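Local coordinates for MOBA relate protein (PDB 2WAW) that is of unknown function but probably transfers a nucleotidyl group from a nucleoside triphosphate, as MobA-like enzymes do, at residues A[5-10]-A[48-53]; A[35-40]-A[100-105]. One frame throughout, in Å; residues are numbered along the deposited sequence. Where two conformers were deposited one is given.

Contact 1: A[5-10]-A[48-53]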
loop_
_atom_site.group_PDB
_atom_site.type_symbol
_atom_site.label_atom_id
_atom_site.label_comp_id
_atom_site.label_asym_id
_atom_site.label_seq_id
_atom_site.Cartn_x
_atom_site.Cartn_y
_atom_site.Cartn_z
ATOM N N ARG A 5 7.551 15.842 -2.679
ATOM C CA ARG A 5 7.915 15.185 -3.951
ATOM C C ARG A 5 7.753 13.656 -3.866
ATOM O O ARG A 5 8.516 12.881 -4.453
ATOM C CB ARG A 5 9.301 15.600 -4.421
ATOM C CG ARG A 5 9.435 17.101 -4.518
ATOM C CD ARG A 5 10.695 17.562 -5.201
ATOM N NE ARG A 5 10.624 19.010 -5.389
ATOM C CZ ARG A 5 11.643 19.793 -5.733
ATOM N NH1 ARG A 5 12.855 19.284 -5.934
ATOM N NH2 ARG A 5 11.443 21.097 -5.866
ATOM N N VAL A 6 6.738 13.243 -3.120
ATOM C CA VAL A 6 6.405 11.821 -2.982
ATOM C C VAL A 6 4.909 11.595 -3.288
ATOM O O VAL A 6 4.043 12.313 -2.780
ATOM C CB VAL A 6 6.750 11.265 -1.557
ATOM C CG1 VAL A 6 6.378 9.791 -1.485
ATOM C CG2 VAL A 6 8.231 11.437 -1.252
ATOM N N THR A 7 4.632 10.561 -4.084
ATOM C CA THR A 7 3.266 10.089 -4.300
ATOM C C THR A 7 3.064 8.804 -3.520
ATOM O O THR A 7 3.883 7.897 -3.620
ATOM C CB THR A 7 3.007 9.834 -5.795
ATOM O OG1 THR A 7 2.945 11.097 -6.469
ATOM C CG2 THR A 7 1.676 9.102 -5.992
ATOM N N GLY A 8 1.994 8.742 -2.736
ATOM C CA GLY A 8 1.599 7.492 -2.080
ATOM C C GLY A 8 0.695 6.686 -2.986
ATOM O O GLY A 8 -0.137 7.248 -3.686
ATOM N N VAL A 9 0.856 5.359 -2.973
ATOM C CA VAL A 9 0.037 4.481 -3.795
ATOM C C VAL A 9 -0.465 3.365 -2.874
ATOM O O VAL A 9 0.323 2.571 -2.361
ATOM C CB VAL A 9 0.848 3.847 -4.968
ATOM C CG1 VAL A 9 -0.043 2.873 -5.807
ATOM C CG2 VAL A 9 1.483 4.932 -5.881
ATOM N N VAL A 10 -1.771 3.332 -2.661
ATOM C CA VAL A 10 -2.402 2.290 -1.870
ATOM C C VAL A 10 -3.004 1.282 -2.841
ATOM O O VAL A 10 -3.951 1.607 -3.589
ATOM C CB VAL A 10 -3.492 2.873 -0.967
ATOM C CG1 VAL A 10 -4.232 1.759 -0.217
ATOM C CG2 VAL A 10 -2.908 3.839 0.043
ATOM N N GLN A 48 0.513 13.557 -3.320
ATOM C CA GLN A 48 -0.538 12.944 -4.107
ATOM C C GLN A 48 -0.791 11.580 -3.490
ATOM O O GLN A 48 0.161 10.929 -3.054
ATOM C CB GLN A 48 -0.069 12.777 -5.560
ATOM C CG GLN A 48 -0.998 11.938 -6.446
ATOM C CD GLN A 48 -0.441 11.698 -7.825
ATOM O OE1 GLN A 48 0.784 11.582 -8.017
ATOM N NE2 GLN A 48 -1.334 11.580 -8.796
ATOM N N LEU A 49 -2.038 11.152 -3.486
ATOM C CA LEU A 49 -2.387 9.829 -3.048
ATOM C C LEU A 49 -3.289 9.127 -4.050
ATOM O O LEU A 49 -4.335 9.560 -4.302
ATOM C CB LEU A 49 -3.046 9.873 -1.675
ATOM C CG LEU A 49 -3.469 8.586 -0.984
ATOM C CD1 LEU A 49 -2.301 7.652 -0.831
ATOM C CD2 LEU A 49 -4.029 8.926 0.369
ATOM N N ILE A 50 -2.811 8.004 -4.552
ATOM C CA ILE A 50 -3.505 7.168 -5.515
ATOM C C ILE A 50 -4.002 5.885 -4.843
ATOM O O ILE A 50 -3.318 5.307 -4.083
ATOM C CB ILE A 50 -2.562 6.722 -6.640
ATOM C CG1 ILE A 50 -2.088 7.916 -7.470
ATOM C CG2 ILE A 50 -3.195 5.654 -7.502
ATOM C CD1 ILE A 50 -1.013 7.589 -8.383
ATOM N N VAL A 51 -5.227 5.531 -5.119
ATOM C CA VAL A 51 -5.773 4.263 -4.627
ATOM C C VAL A 51 -6.256 3.455 -5.814
ATOM O O VAL A 51 -6.986 3.972 -6.677
ATOM C CB VAL A 51 -6.961 4.489 -3.670
ATOM C CG1 VAL A 51 -7.396 3.156 -2.988
ATOM C CG2 VAL A 51 -6.631 5.572 -2.650
ATOM N N THR A 52 -5.836 2.184 -5.875
ATOM C CA THR A 52 -6.317 1.310 -6.951
ATOM C C THR A 52 -7.438 0.431 -6.435
ATOM O O THR A 52 -7.428 -0.014 -5.277
ATOM C CB THR A 52 -5.202 0.410 -7.552
ATOM O OG1 THR A 52 -4.777 -0.526 -6.553
ATOM C CG2 THR A 52 -3.978 1.243 -7.995
ATOM N N LEU A 53 -8.407 0.193 -7.309
ATOM C CA LEU A 53 -9.547 -0.641 -6.973
ATOM C C LEU A 53 -9.827 -1.557 -8.139
ATOM O O LEU A 53 -9.565 -1.205 -9.295
ATOM C CB LEU A 53 -10.772 0.232 -6.687
ATOM C CG LEU A 53 -10.687 1.208 -5.516
ATOM C CD1 LEU A 53 -11.931 2.071 -5.467
ATOM C CD2 LEU A 53 -10.555 0.431 -4.265
#
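Thr-7 meets Gln-48 across a parallel strand pair, 6-10 beside 48-53, in the mixed sheet of a GT-A type nucleotidyltransferase fold. OG1 of Thr-7 donates to OE1 of Gln-48 over 2.7 Å, lying in the carboxamide plane on a lone pair. The Gln-48 chain is extended beyond CG, which stands anti to its backbone N (chi1 171°), and the two side chains cross at a slant, OE1 also lying 3.3 Å from Thr-7 CG2. Asp-93 N donates to the same oxygen, while NE2 is engaged by Asp-70 and Trp-91 O, so the amide is gripped through both its oxygen and its nitrogen.

Gly-8 comes next and turns both N and O to strand 48-53: its N donates to Gln-48 O, and its O receives Ile-50 N at 2.9 Å in a nearly straight bond (176° at the hydrogen). CD1 of Leu-49 bends in over the glycine, 3.6 Å from Gly-8 O.

Val-9 turns its side chain to the sheet face shared with Ile-50, where CG2 only loosely approaches Ile-50 CD1. Val-10 points to the other face, the one that helix 33-42 covers, and sets CG2 4.0 Å from Leu-49 CD1; Leu-38 and Ala-41 of that helix also touch its side chain. Its N donates to Ile-50 O. Beyond it Thr-52 turns its hydroxyl to Ser-84 and Ala-12 N, while its backbone N reaches Val-10 O at 3.0 Å, nearly along the C=O axis.

Contact 2: A[35-40]-A[100-105]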
loop_
_atom_site.group_PDB
_atom_site.type_symbol
_atom_site.label_atom_id
_atom_site.label_comp_id
_atom_site.label_asym_id
_atom_site.label_seq_id
_atom_site.Cartn_x
_atom_site.Cartn_y
_atom_site.Cartn_z
ATOM N N GLY A 35 -10.953 2.126 4.645
ATOM C CA GLY A 35 -11.116 3.452 5.249
ATOM C C GLY A 35 -10.069 3.712 6.319
ATOM O O GLY A 35 -9.517 4.813 6.426
ATOM N N ALA A 36 -9.769 2.684 7.105
ATOM C CA ALA A 36 -8.752 2.824 8.129
ATOM C C ALA A 36 -7.355 3.056 7.535
ATOM O O ALA A 36 -6.593 3.936 7.993
ATOM C CB ALA A 36 -8.756 1.602 9.044
ATOM N N THR A 37 -7.029 2.295 6.496
ATOM C CA THR A 37 -5.748 2.472 5.807
ATOM C C THR A 37 -5.645 3.863 5.166
ATOM O O THR A 37 -4.616 4.527 5.272
ATOM C CB THR A 37 -5.532 1.391 4.761
ATOM O OG1 THR A 37 -5.582 0.121 5.424
ATOM C CG2 THR A 37 -4.180 1.568 4.064
ATOM N N LEU A 38 -6.729 4.320 4.540
ATOM C CA LEU A 38 -6.687 5.631 3.874
ATOM C C LEU A 38 -6.651 6.793 4.860
ATOM O O LEU A 38 -6.004 7.820 4.594
ATOM C CB LEU A 38 -7.844 5.771 2.884
ATOM C CG LEU A 38 -7.829 4.800 1.691
ATOM C CD1 LEU A 38 -9.039 5.097 0.819
ATOM C CD2 LEU A 38 -6.548 4.898 0.865
ATOM N N ALA A 39 -7.309 6.623 6.010
ATOM C CA ALA A 39 -7.218 7.608 7.109
ATOM C C ALA A 39 -5.757 7.846 7.482
ATOM O O ALA A 39 -5.326 8.999 7.635
ATOM C CB ALA A 39 -8.000 7.130 8.319
ATOM N N MET A 40 -4.986 6.765 7.596
ATOM C CA MET A 40 -3.556 6.866 7.910
ATOM C C MET A 40 -2.758 7.446 6.728
ATOM O O MET A 40 -1.900 8.328 6.910
ATOM C CB MET A 40 -3.038 5.491 8.377
ATOM C CG MET A 40 -1.543 5.405 8.659
ATOM S SD MET A 40 -0.542 5.243 7.158
ATOM C CE MET A 40 -1.200 3.727 6.480
ATOM N N VAL A 100 5.626 5.720 -2.543
ATOM C CA VAL A 100 5.540 4.813 -1.416
ATOM C C VAL A 100 4.357 3.887 -1.646
ATOM O O VAL A 100 3.228 4.352 -1.871
ATOM C CB VAL A 100 5.400 5.580 -0.077
ATOM C CG1 VAL A 100 5.044 4.624 1.091
ATOM C CG2 VAL A 100 6.663 6.368 0.227
ATOM N N LEU A 101 4.629 2.585 -1.602
ATOM C CA LEU A 101 3.638 1.523 -1.843
ATOM C C LEU A 101 3.141 0.918 -0.566
ATOM O O LEU A 101 3.932 0.527 0.285
ATOM C CB LEU A 101 4.277 0.399 -2.673
ATOM C CG LEU A 101 4.675 0.656 -4.119
ATOM C CD1 LEU A 101 5.429 -0.563 -4.634
ATOM C CD2 LEU A 101 3.442 0.936 -4.972
ATOM N N MET A 102 1.824 0.825 -0.445
ATOM C CA MET A 102 1.268 0.095 0.675
ATOM C C MET A 102 0.004 -0.608 0.234
ATOM O O MET A 102 -0.534 -0.348 -0.844
ATOM C CB MET A 102 0.995 1.018 1.841
ATOM C CG MET A 102 -0.293 1.756 1.716
ATOM S SD MET A 102 -0.413 2.935 3.049
ATOM C CE MET A 102 0.240 4.417 2.263
ATOM N N LEU A 103 -0.402 -1.601 1.022
ATOM C CA LEU A 103 -1.617 -2.366 0.713
ATOM C C LEU A 103 -2.832 -1.739 1.380
ATOM O O LEU A 103 -2.723 -1.225 2.493
ATOM C CB LEU A 103 -1.486 -3.827 1.177
ATOM C CG LEU A 103 -0.330 -4.640 0.553
ATOM C CD1 LEU A 103 -0.412 -6.100 0.983
ATOM C CD2 LEU A 103 -0.320 -4.551 -0.966
ATOM N N GLY A 104 -3.996 -1.829 0.736
ATOM C CA GLY A 104 -5.238 -1.279 1.284
ATOM C C GLY A 104 -5.684 -1.955 2.579
ATOM O O GLY A 104 -6.538 -1.420 3.313
ATOM N N ASP A 105 -5.103 -3.131 2.842
ATOM C CA ASP A 105 -5.468 -3.967 3.991
ATOM C C ASP A 105 -4.404 -3.997 5.098
ATOM O O ASP A 105 -4.394 -4.896 5.947
ATOM C CB ASP A 105 -5.876 -5.398 3.567
ATOM C CG ASP A 105 -4.827 -6.085 2.703
ATOM O OD1 ASP A 105 -4.542 -5.549 1.607
ATOM O OD2 ASP A 105 -4.332 -7.173 3.091
#
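Met-40 and Met-102 run by one another in opposite senses, one coming from the helix and the other from the strand, and CE of Met-40 ends 3.6 Å from SD of Met-102. The Met-40 chain leaves with CG anti to the backbone N (chi1 176°), then bends at both chi2 and chi3, the last bend carrying the methyl to the sulfur. That sulfur meets a second methyl on the same helix, CG2 of Thr-37, at 4.1 Å. Met-102 was modelled in two conformers, and both sulfur distances hold for the one described, which leaves these contacts less certain.

Helix 33-42 here covers one face of the central sheet of the GT-A type fold, running roughly antiparallel to strand 98-103, with the short axes 10.3 Å apart. Thr-37, about one turn earlier in the helix than Met-40, lies over the point where the strand gives way to the loop at Gly-104.

The two branches of Thr-37 do different work. CG2 lies 3.5 Å from Leu-103 O, at the last residue of the strand, whereas OG1 donates to Gly-104 O at 2.8 Å. That hydroxyl approaches from above the carbonyl plane, 63° out of it, and also makes a weak bond to Leu-33 O one helical turn back. CB of Thr-37 comes close as well, 3.3 Å from Gly-104 O, and Pro-107 touches this side chain from the following loop.

Both contacts are buried, and both belong to the same central sheet. Contact 1 joins two neighbouring strands edge to edge, mostly through regular backbone bonds; contact 2 sets a helix on a sheet face, with one side-chain hydroxyl to a carbonyl and sulfur-methyl packing in place of that regularity. They meet directly: strand 6-12 bonds to strand 98-103, with Val-9 N 2.8 Å from Val-100 O. Val-10 CG1 packs on Gly-104 CA, just past the end of strand 98-103; Val-51 CG2 packs on Leu-38 CD2, so the helix of contact 2 also covers a strand of contact 1. The buried surface is 424 Å² in contact 1 and 181 Å² in contact 2.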